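Local coordinates for protein S100-A5 (Homo sapiens, PDB 6WN7) that binds calcium, copper and zinc ions as an EF-hand homodimer of the S100 family, with calcium and copper competing for the same sites, at residues T17-Y22 with L30-K35. The protein carries 2 engineered substitutions. Numbering follows the deposited sequence.
Sequences TTFHKY and LTLSRK. With CA (calcium ion), chain K.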
# COMPACT_ATOMS: atom_id res chain seq x y z
N THR B 17 -8.46 7.27 -2.07
CA THR B 17 -9.68 7.58 -2.79
C THR B 17 -10.32 6.33 -3.37
O THR B 17 -11.54 6.26 -3.46
CB THR B 17 -9.42 8.61 -3.87
OG1 THR B 17 -8.58 8.06 -4.89
CG2 THR B 17 -8.71 9.80 -3.28
N THR B 18 -9.53 5.32 -3.75
CA THR B 18 -10.14 4.08 -4.23
C THR B 18 -10.97 3.43 -3.13
O THR B 18 -12.13 3.08 -3.34
CB THR B 18 -9.10 3.11 -4.79
OG1 THR B 18 -8.49 3.65 -5.97
CG2 THR B 18 -9.77 1.77 -5.13
N PHE B 19 -10.38 3.25 -1.94
CA PHE B 19 -11.12 2.71 -0.80
C PHE B 19 -12.44 3.44 -0.64
O PHE B 19 -13.50 2.82 -0.58
CB PHE B 19 -10.26 2.87 0.46
CG PHE B 19 -10.92 2.40 1.71
CD1 PHE B 19 -10.94 1.06 2.04
CD2 PHE B 19 -11.51 3.29 2.56
CE1 PHE B 19 -11.55 0.63 3.22
CE2 PHE B 19 -12.13 2.85 3.72
CZ PHE B 19 -12.14 1.53 4.05
N HIS B 20 -12.39 4.77 -0.63
CA HIS B 20 -13.56 5.59 -0.33
C HIS B 20 -14.58 5.57 -1.45
O HIS B 20 -15.78 5.65 -1.18
CB HIS B 20 -13.10 7.00 0.01
CG HIS B 20 -12.59 7.12 1.42
ND1 HIS B 20 -13.41 7.33 2.50
CD2 HIS B 20 -11.34 7.01 1.92
CE1 HIS B 20 -12.69 7.35 3.60
NE2 HIS B 20 -11.42 7.18 3.27
N LYS B 21 -14.15 5.43 -2.71
CA LYS B 21 -15.10 5.24 -3.80
C LYS B 21 -16.09 4.13 -3.47
O LYS B 21 -17.28 4.24 -3.79
CB LYS B 21 -14.35 4.93 -5.11
CG LYS B 21 -15.25 4.68 -6.31
CD LYS B 21 -14.52 4.13 -7.54
CE LYS B 21 -13.27 4.93 -7.89
NZ LYS B 21 -12.86 4.74 -9.32
N TYR B 22 -15.64 3.06 -2.83
CA TYR B 22 -16.50 1.91 -2.55
C TYR B 22 -16.98 1.85 -1.11
O TYR B 22 -18.08 1.35 -0.88
CB TYR B 22 -15.77 0.61 -2.93
CG TYR B 22 -15.45 0.58 -4.40
CD1 TYR B 22 -16.39 0.18 -5.31
CD2 TYR B 22 -14.23 1.01 -4.87
CE1 TYR B 22 -16.14 0.19 -6.64
CE2 TYR B 22 -13.97 1.02 -6.21
CZ TYR B 22 -14.94 0.61 -7.08
OH TYR B 22 -14.70 0.59 -8.42
N LEU B 30 -17.07 4.70 6.10
CA LEU B 30 -15.65 4.55 6.39
C LEU B 30 -15.18 3.10 6.36
O LEU B 30 -14.02 2.83 6.65
CB LEU B 30 -15.32 5.13 7.77
CG LEU B 30 -15.66 6.59 8.03
CD1 LEU B 30 -15.32 7.02 9.44
CD2 LEU B 30 -14.94 7.48 7.05
N THR B 31 -16.07 2.16 6.05
CA THR B 31 -15.72 0.75 6.03
C THR B 31 -16.36 0.10 4.81
O THR B 31 -17.40 0.55 4.34
CB THR B 31 -16.16 0.01 7.32
OG1 THR B 31 -17.55 0.23 7.56
CG2 THR B 31 -15.40 0.48 8.53
N LEU B 32 -15.72 -0.96 4.33
CA LEU B 32 -16.23 -1.75 3.22
C LEU B 32 -17.04 -2.93 3.75
O LEU B 32 -16.52 -3.76 4.49
CB LEU B 32 -15.08 -2.32 2.40
CG LEU B 32 -14.14 -1.37 1.69
CD1 LEU B 32 -12.86 -2.05 1.43
CD2 LEU B 32 -14.74 -0.93 0.40
N SER B 33 -18.28 -3.02 3.34
CA SER B 33 -19.03 -4.24 3.55
C SER B 33 -18.47 -5.35 2.65
O SER B 33 -17.58 -5.13 1.82
CB SER B 33 -20.50 -3.97 3.25
OG SER B 33 -20.71 -3.63 1.89
N ARG B 34 -18.98 -6.56 2.83
CA ARG B 34 -18.62 -7.62 1.91
C ARG B 34 -19.02 -7.27 0.49
O ARG B 34 -18.25 -7.50 -0.44
CB ARG B 34 -19.24 -8.94 2.35
CG ARG B 34 -18.63 -10.16 1.64
CD ARG B 34 -19.40 -11.45 1.95
NE ARG B 34 -19.12 -12.53 1.01
CZ ARG B 34 -19.67 -12.67 -0.19
NH1 ARG B 34 -19.35 -13.69 -0.96
NH2 ARG B 34 -20.56 -11.77 -0.63
N LYS B 35 -20.20 -6.68 0.29
CA LYS B 35 -20.60 -6.22 -1.04
C LYS B 35 -19.60 -5.20 -1.60
O LYS B 35 -19.19 -5.27 -2.76
CB LYS B 35 -21.96 -5.54 -0.97
CA CA K . -19.60 1.09 3.56
O HOH W 1 -20.20 -0.65 4.99
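Phe19 and Leu32 form the centre of an apolar contact between the end of helix 7-23 and the outgoing half of the first calcium loop, and no hydrogen bond joins the two segments. The Phe19 ring, buried and wholly apolar, is carried forward by a chi1 of 178° that sets CG anti to the backbone N; it meets Leu32 obliquely, with CE1 3.5 Å from Leu32 CD1. The fork of Leu32 suits its place, giving one methyl to this ring and the other, CD2, to the base of the Tyr22 side chain, 3.8 Å from Tyr22 CB. At the edge of the Phe19 ring, near its plane, sits the backbone O of Leu30, 3.5 Å from CZ. His20 serves two neighbours: its ring edge meets Leu30 CD2 at CE1, and its NE2 is hydrogen-bonded to Asn87 of the second subunit. Thr31 starts its side chain away from the helix, with OG1 hydrogen-bonded to Glu69, while its backbone O binds the calcium ion at 2.4 Å, alongside backbone O atoms of Ser23, Glu26 and Ser28 and the Glu36 carboxylate. Backbone hydrogen bonds pair Leu32 with Ile70, the loop-to-loop link characteristic of paired EF-hands; ligation largely through backbone carbonyls marks the S100-type first site.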